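Local coordinates for protein glycerol Dehydrogenase (Unidentified, PDB 5XN8) that is a glycerol dehydrogenase of the iron-containing alcohol dehydrogenase family, probably catalysing the NAD-dependent oxidation of glycerol to dihydroxyacetone, at residues His254-His257 / Asn258-Ile262; Gln347-Ala350 / Ala351-Ala355; Glu334-His337 / Asn338-Phe341; Thr308-Met312 / Gly313-Gly317. One frame throughout, in Å; residues are numbered along the deposited sequence.

Contact 1 (His254-His257 / Asn258-Ile262); sequences HAIH and NGFTI. With ZN (zinc ion), chain E.
H254 and N258 are joined one helical turn apart, N258 N donating to H254 O at 3.1 Å, while the imidazole of H254 leaves the helix to bind zinc. Its NE2 sits 2.2 Å from the metal, and D171, H271 and a water at 2.1 Å from the zinc are its other ligands. The second nitrogen of the same ring, ND1, is hydrogen-bonded to E178, which fixes the rotation of the imidazole and keeps NE2 aimed at the zinc. Next comes H257, in the second shell, its ring edge-to-face with that of H271. Its chi1 of 159° turns the ring beside the carbonyl carbon, where ND1 donates to N258 OD1 at 2.8 Å (N-H...O 146°); the acceptor lies almost exactly in the imidazole plane although the amide is turned 67° from it. N258 ND2 reaches E334 through a weak bond. These residues belong to helix 252-260 of the helical half of the fold, where the family holds its catalytic metal; zinc is bound in this crystal, whereas the catalytic metal is probably manganese, as in a close relative. On another side of the helix I256 and F260 lie side by side, CG2 of I256 3.5 Å from CE2 of F260, and both reach helix 318-329. T261 OG1 donates to N258 O at 2.6 Å.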
# COMPACT_ATOMS: atom_id res chain seq x y z
N HIS A 254 14.86 1.75 -33.51
CA HIS A 254 15.75 2.45 -34.48
C HIS A 254 15.96 1.65 -35.76
O HIS A 254 16.13 2.23 -36.83
CB HIS A 254 17.07 2.79 -33.79
CG HIS A 254 17.10 4.15 -33.18
ND1 HIS A 254 16.64 4.43 -31.91
CD2 HIS A 254 17.59 5.31 -33.66
CE1 HIS A 254 16.79 5.72 -31.66
NE2 HIS A 254 17.38 6.28 -32.70
N ALA A 255 15.96 0.33 -35.67
CA ALA A 255 15.92 -0.53 -36.86
C ALA A 255 14.65 -0.30 -37.68
O ALA A 255 14.71 -0.25 -38.91
CB ALA A 255 16.04 -1.99 -36.48
N ILE A 256 13.50 -0.17 -37.01
CA ILE A 256 12.22 0.08 -37.69
C ILE A 256 12.22 1.47 -38.32
O ILE A 256 11.77 1.63 -39.45
CB ILE A 256 10.97 -0.12 -36.77
CG1 ILE A 256 10.82 -1.61 -36.41
CG2 ILE A 256 9.70 0.41 -37.43
CD1 ILE A 256 9.78 -1.87 -35.35
N HIS A 257 12.75 2.47 -37.61
CA HIS A 257 12.98 3.81 -38.18
C HIS A 257 13.73 3.72 -39.49
O HIS A 257 13.36 4.38 -40.45
CB HIS A 257 13.75 4.71 -37.20
CG HIS A 257 14.45 5.86 -37.85
ND1 HIS A 257 15.66 5.73 -38.51
CD2 HIS A 257 14.11 7.17 -37.97
CE1 HIS A 257 16.02 6.90 -39.01
NE2 HIS A 257 15.11 7.79 -38.69
N ASN A 258 14.79 2.93 -39.52
CA ASN A 258 15.59 2.74 -40.74
C ASN A 258 14.80 2.00 -41.82
O ASN A 258 14.95 2.30 -43.01
CB ASN A 258 16.90 1.99 -40.45
CG ASN A 258 17.86 2.80 -39.60
OD1 ASN A 258 17.69 4.01 -39.41
ND2 ASN A 258 18.88 2.14 -39.10
N GLY A 259 13.98 1.04 -41.40
CA GLY A 259 13.02 0.38 -42.30
C GLY A 259 12.04 1.32 -42.97
O GLY A 259 11.71 1.13 -44.13
N PHE A 260 11.58 2.34 -42.25
CA PHE A 260 10.61 3.32 -42.80
C PHE A 260 11.19 4.32 -43.80
O PHE A 260 10.42 4.95 -44.53
CB PHE A 260 9.89 4.09 -41.68
CG PHE A 260 8.64 3.40 -41.19
CD1 PHE A 260 7.46 3.47 -41.93
CD2 PHE A 260 8.62 2.70 -40.00
CE1 PHE A 260 6.31 2.84 -41.49
CE2 PHE A 260 7.46 2.07 -39.55
CZ PHE A 260 6.31 2.14 -40.30
N THR A 261 12.51 4.46 -43.85
CA THR A 261 13.13 5.41 -44.79
C THR A 261 13.01 4.98 -46.26
O THR A 261 13.24 5.81 -47.15
CB THR A 261 14.61 5.68 -44.46
OG1 THR A 261 15.35 4.46 -44.46
CG2 THR A 261 14.74 6.37 -43.09
N ILE A 262 12.62 3.73 -46.52
CA ILE A 262 12.36 3.24 -47.89
C ILE A 262 11.06 3.79 -48.49
O ILE A 262 10.88 3.76 -49.71
CB ILE A 262 12.37 1.67 -47.96
CG1 ILE A 262 13.81 1.12 -47.91
CG2 ILE A 262 11.65 1.09 -49.17
CD1 ILE A 262 14.53 1.35 -46.60
ZN ZN E . 17.78 8.42 -32.76
O HOH W 1 19.44 7.57 -33.81

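Contact 2 (Gln347-Ala350 / Ala351-Ala355); sequences QVHA and AILTA
V348 and I352 form the buried pair of an i to i+4 contact within helix 345-363, the last helix of the chain. CG1 of V348 meets CD1 of I352 at 3.6 Å, the two side chains crossing at a slant. The first torsion of V348 places CG1 anti to the backbone N (chi1 166°), beside the carbonyl carbon and so on the side of the next turn. I352 reaches F277 of helix 271-285 and I322 of helix 318-329, whereas V348 packs on C330, I336 and V343. The neighbouring face, partly exposed, still packs on helix 318-329. There H349 and L353 pair up; CD1 of L353 approaches CE1 of H349 at 3.4 Å, and CG of L353 stands over one imidazole face, offset toward the rim. H349 NE2 is hydrogen-bonded to D319, which holds the ring's orientation. This partly exposed face is also where the helix meets a second subunit, with H349 on V225, A350 on V226, L353 on A223 and T354 on A220 of that neighbouring chain. The routine helical bonds continue beneath both pairs, I352 N to V348 O at 3.0 Å. A350 O is gripped twice by one residue, T354 N and T354 OG1 each donating at 3.0 Å from opposite faces of the carbonyl plane.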
# COMPACT_ATOMS: atom_id res chain seq x y z
N GLN A 347 7.25 -11.08 -37.98
CA GLN A 347 6.87 -10.63 -36.63
C GLN A 347 7.06 -9.11 -36.44
O GLN A 347 6.41 -8.53 -35.58
CB GLN A 347 7.55 -11.48 -35.54
CG GLN A 347 8.69 -10.85 -34.77
CD GLN A 347 9.30 -11.81 -33.75
OE1 GLN A 347 9.34 -13.04 -33.97
NE2 GLN A 347 9.82 -11.27 -32.63
N VAL A 348 7.94 -8.48 -37.24
CA VAL A 348 7.99 -7.00 -37.31
C VAL A 348 6.78 -6.42 -38.09
O VAL A 348 6.22 -5.41 -37.69
CB VAL A 348 9.34 -6.49 -37.89
CG1 VAL A 348 9.31 -5.02 -38.29
CG2 VAL A 348 10.46 -6.72 -36.89
N HIS A 349 6.41 -7.06 -39.19
CA HIS A 349 5.20 -6.70 -39.95
C HIS A 349 3.98 -6.75 -39.01
O HIS A 349 3.23 -5.79 -38.90
CB HIS A 349 5.05 -7.65 -41.16
CG HIS A 349 3.75 -7.54 -41.91
ND1 HIS A 349 2.64 -8.27 -41.57
CD2 HIS A 349 3.42 -6.86 -43.04
CE1 HIS A 349 1.66 -8.01 -42.42
NE2 HIS A 349 2.11 -7.15 -43.32
N ALA A 350 3.86 -7.87 -38.30
CA ALA A 350 2.82 -8.08 -37.28
C ALA A 350 2.75 -6.99 -36.23
O ALA A 350 1.67 -6.46 -35.93
CB ALA A 350 3.05 -9.42 -36.59
N ALA A 351 3.90 -6.65 -35.67
CA ALA A 351 3.98 -5.65 -34.62
C ALA A 351 3.56 -4.27 -35.12
O ALA A 351 2.79 -3.58 -34.45
CB ALA A 351 5.38 -5.60 -34.05
N ILE A 352 4.04 -3.88 -36.30
CA ILE A 352 3.72 -2.58 -36.89
C ILE A 352 2.20 -2.43 -37.13
O ILE A 352 1.62 -1.39 -36.80
CB ILE A 352 4.54 -2.32 -38.18
CG1 ILE A 352 6.01 -2.09 -37.82
CG2 ILE A 352 4.01 -1.13 -38.98
CD1 ILE A 352 6.98 -2.32 -38.97
N LEU A 353 1.56 -3.47 -37.68
CA LEU A 353 0.13 -3.42 -37.98
C LEU A 353 -0.72 -3.38 -36.71
O LEU A 353 -1.71 -2.65 -36.64
CB LEU A 353 -0.31 -4.59 -38.87
CG LEU A 353 0.24 -4.64 -40.30
CD1 LEU A 353 -0.50 -5.65 -41.17
CD2 LEU A 353 0.21 -3.27 -40.97
N THR A 354 -0.33 -4.17 -35.71
CA THR A 354 -1.04 -4.19 -34.44
C THR A 354 -0.87 -2.88 -33.68
O THR A 354 -1.83 -2.35 -33.11
CB THR A 354 -0.60 -5.37 -33.57
OG1 THR A 354 -0.80 -6.59 -34.28
CG2 THR A 354 -1.38 -5.40 -32.25
N ALA A 355 0.36 -2.35 -33.68
CA ALA A 355 0.64 -1.05 -33.08
C ALA A 355 -0.22 0.05 -33.68
O ALA A 355 -0.79 0.87 -32.95
CB ALA A 355 2.11 -0.70 -33.24

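Contact 3 (Glu334-His337 / Asn338-Phe341); sequences ETIH and NMPF
N338 lays its flat amide alongside T335, with ND2 4.0 Å from T335 CB; of the two rings nearby, one lies within the turn and one after it. The imidazole of H337 carries CG2 of I336 over the centre of one face, 4.0 Å above the plane, and its ND1 makes a weak bond to E334 O at 3.3 Å. Further on, the phenyl ring of F341 has CB of M339 over one face, offset toward the rim, and F341 itself packs on R186 of a third subunit. Residues 335-338 form a short 3-10 turn. N338 N donates to T335 O and M339 N to I336 O, both at 3.1 Å, and each donor stands well above the carbonyl plane, 58° and 57° out of it, as the tight i to i+3 winding requires. CG of M339 comes to 4.2 Å from CG1 of I336; bent at chi2 and chi3, the thioether then turns off to pack on A181 and Q286. The N338 amide stands anti to its own carbonyl carbon (chi1 -62°), and its ND2 is hydrogen-bonded to L250 O. T335 OG1 similarly bonds A251 O. Thus two adjacent carbonyls just before helix 252-260 are satisfied by side chains of this turn, tying the loop between helices 318-329 and 345-363 to the start of the helix that carries the zinc ligand H254. The chemistry implied is polar fastening of one loop to another, with I336 and M339 making the apolar contact.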
# COMPACT_ATOMS: atom_id res chain seq x y z
N GLU A 334 21.51 -4.79 -38.70
CA GLU A 334 20.54 -3.93 -38.02
C GLU A 334 20.44 -4.25 -36.54
O GLU A 334 20.71 -5.38 -36.12
CB GLU A 334 19.15 -4.00 -38.68
CG GLU A 334 19.04 -3.21 -39.98
CD GLU A 334 18.94 -1.70 -39.80
OE1 GLU A 334 19.06 -1.21 -38.65
OE2 GLU A 334 18.74 -1.00 -40.81
N THR A 335 20.04 -3.24 -35.78
CA THR A 335 20.01 -3.31 -34.32
C THR A 335 18.85 -4.12 -33.75
O THR A 335 18.83 -4.38 -32.55
CB THR A 335 19.97 -1.90 -33.71
OG1 THR A 335 18.82 -1.20 -34.20
CG2 THR A 335 21.25 -1.13 -34.04
N ILE A 336 17.89 -4.54 -34.57
CA ILE A 336 16.78 -5.38 -34.08
C ILE A 336 17.21 -6.77 -33.59
O ILE A 336 16.52 -7.39 -32.78
CB ILE A 336 15.66 -5.53 -35.14
CG1 ILE A 336 14.36 -5.95 -34.47
CG2 ILE A 336 16.07 -6.50 -36.25
CD1 ILE A 336 13.13 -5.66 -35.29
N HIS A 337 18.36 -7.24 -34.07
CA HIS A 337 18.93 -8.51 -33.61
C HIS A 337 19.53 -8.43 -32.20
O HIS A 337 19.93 -9.46 -31.64
CB HIS A 337 19.95 -9.03 -34.62
CG HIS A 337 19.40 -9.17 -36.00
ND1 HIS A 337 19.89 -8.45 -37.07
CD2 HIS A 337 18.35 -9.88 -36.47
CE1 HIS A 337 19.19 -8.75 -38.15
NE2 HIS A 337 18.24 -9.61 -37.81
N ASN A 338 19.59 -7.23 -31.63
CA ASN A 338 19.87 -7.03 -30.21
C ASN A 338 18.67 -7.30 -29.29
O ASN A 338 18.84 -7.22 -28.08
CB ASN A 338 20.38 -5.59 -29.96
CG ASN A 338 21.68 -5.28 -30.68
OD1 ASN A 338 22.46 -6.18 -31.00
ND2 ASN A 338 21.94 -4.00 -30.91
N MET A 339 17.49 -7.62 -29.82
CA MET A 339 16.35 -8.01 -28.96
C MET A 339 16.63 -9.35 -28.28
O MET A 339 17.31 -10.20 -28.85
CB MET A 339 15.03 -8.10 -29.76
CG MET A 339 14.52 -6.80 -30.34
SD MET A 339 14.14 -5.47 -29.19
CE MET A 339 12.61 -6.04 -28.43
N PRO A 340 16.07 -9.55 -27.07
CA PRO A 340 16.33 -10.80 -26.35
C PRO A 340 15.51 -12.01 -26.81
O PRO A 340 15.35 -12.97 -26.05
CB PRO A 340 16.00 -10.42 -24.90
CG PRO A 340 14.93 -9.39 -25.02
CD PRO A 340 15.26 -8.62 -26.27
N PHE A 341 14.98 -11.98 -28.04
CA PHE A 341 14.25 -13.12 -28.60
C PHE A 341 14.40 -13.09 -30.13
O PHE A 341 14.91 -12.11 -30.69
CB PHE A 341 12.77 -13.07 -28.19
CG PHE A 341 12.15 -11.71 -28.35
CD1 PHE A 341 12.18 -10.79 -27.31
CD2 PHE A 341 11.54 -11.34 -29.55
CE1 PHE A 341 11.63 -9.52 -27.46
CE2 PHE A 341 10.98 -10.09 -29.70
CZ PHE A 341 11.02 -9.18 -28.67

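Contact 4 (Thr308-Met312 / Gly313-Gly317); sequences TLAQM and GVKEG
L309 and V314 close a short helical turn in the manner of a Schellman motif: V314 N donates to L309 O at 3.1 Å, G313 N donates to A310 O at 3.0 Å, and G313 adopts a positive phi of 85°. L309 O also accepts from M312 N at 3.0 Å, the two donors reaching it from opposite faces of its plane. The apolar pair that usually accompanies this cap is present, CB of L309 lying 4.2 Å from CB of V314. On the exposed side K315 folds back over the turn, where the bend at chi2 (-84°) brings its CD to 3.6 Å from CB of A310. At the start of the turn T308 OG1 accepts from Q311 N at 3.2 Å, an ST motif, while the amide oxygen of Q311 is hydrogen-bonded to V307 N. The segment joins helix 290-303 to helix 318-329, with G317 as the N-cap of the latter. L309 packs on I318 and I322 of that helix and on F277 of helix 271-285, M312 packs on K274 and F277, and D356 of helix 345-363 accepts from L309 N.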
# COMPACT_ATOMS: atom_id res chain seq x y z
N THR A 308 0.04 6.21 -35.28
CA THR A 308 -0.61 5.46 -36.36
C THR A 308 0.16 5.66 -37.65
O THR A 308 0.81 6.69 -37.84
CB THR A 308 -2.04 5.97 -36.62
OG1 THR A 308 -1.98 7.33 -37.01
CG2 THR A 308 -2.91 5.85 -35.40
N LEU A 309 0.04 4.69 -38.54
CA LEU A 309 0.63 4.78 -39.87
C LEU A 309 0.15 6.01 -40.64
O LEU A 309 0.95 6.67 -41.30
CB LEU A 309 0.35 3.52 -40.67
CG LEU A 309 1.06 2.27 -40.15
CD1 LEU A 309 0.53 1.03 -40.84
CD2 LEU A 309 2.56 2.38 -40.35
N ALA A 310 -1.14 6.33 -40.53
CA ALA A 310 -1.72 7.51 -41.21
C ALA A 310 -1.07 8.83 -40.79
O ALA A 310 -0.81 9.68 -41.62
CB ALA A 310 -3.23 7.56 -40.99
N GLN A 311 -0.78 8.99 -39.50
CA GLN A 311 -0.06 10.18 -39.01
C GLN A 311 1.39 10.29 -39.52
O GLN A 311 2.00 11.36 -39.42
CB GLN A 311 -0.04 10.23 -37.49
CG GLN A 311 -1.38 10.55 -36.86
CD GLN A 311 -1.32 10.47 -35.35
OE1 GLN A 311 -0.71 9.56 -34.81
NE2 GLN A 311 -1.95 11.42 -34.66
N MET A 312 1.94 9.18 -40.02
CA MET A 312 3.23 9.14 -40.70
C MET A 312 3.15 9.20 -42.23
O MET A 312 4.17 9.01 -42.90
CB MET A 312 3.96 7.86 -40.30
CG MET A 312 4.22 7.74 -38.82
SD MET A 312 5.04 6.20 -38.47
CE MET A 312 6.63 6.43 -39.26
N GLY A 313 1.97 9.45 -42.78
CA GLY A 313 1.77 9.59 -44.23
C GLY A 313 1.56 8.31 -45.02
O GLY A 313 1.48 8.37 -46.24
N VAL A 314 1.46 7.16 -44.33
CA VAL A 314 1.22 5.87 -45.00
C VAL A 314 -0.28 5.57 -44.95
O VAL A 314 -0.82 5.18 -43.92
CB VAL A 314 2.02 4.71 -44.38
CG1 VAL A 314 1.99 3.49 -45.30
CG2 VAL A 314 3.46 5.12 -44.10
N LYS A 315 -0.96 5.79 -46.08
CA LYS A 315 -2.43 5.72 -46.15
C LYS A 315 -2.95 4.61 -47.08
O LYS A 315 -4.04 4.10 -46.88
CB LYS A 315 -3.00 7.07 -46.59
CG LYS A 315 -2.50 8.27 -45.79
CD LYS A 315 -3.25 8.55 -44.49
CE LYS A 315 -2.71 9.82 -43.84
NZ LYS A 315 -3.06 11.08 -44.58
N GLU A 316 -2.15 4.24 -48.09
CA GLU A 316 -2.53 3.24 -49.09
C GLU A 316 -1.46 2.17 -49.22
O GLU A 316 -0.30 2.40 -48.87
CB GLU A 316 -2.72 3.92 -50.45
CG GLU A 316 -3.61 5.15 -50.39
CD GLU A 316 -4.16 5.60 -51.73
OE1 GLU A 316 -3.62 5.17 -52.76
OE2 GLU A 316 -5.14 6.36 -51.71
N GLY A 317 -1.86 1.01 -49.75
CA GLY A 317 -0.96 -0.12 -49.99
C GLY A 317 -0.23 -0.61 -48.76
O GLY A 317 0.93 -1.02 -48.85

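Overall arrangement
Contact 1 is the buried contact nearest the chain's centre and the one holding a metal ligand. Contact 2 is also largely buried, but meets a second subunit; contacts 3 and 4 are partly buried turns in the loops on either side of helix 318-329, F341 of contact 3 lying at another subunit. Helix 252-260 touches all three others: I256 packs on V348 and I352, A255 on T335 and I336, and F260 on L309 and M312. Contact 2 also meets both loops, V348 touching I336 and I352 touching L309, whereas contacts 3 and 4 do not touch. Regular i to i+4 bonding marks contacts 1 and 2; contact 3 uses i to i+3 bonds, and contact 4 adds an i to i+5 bond that ends its turn.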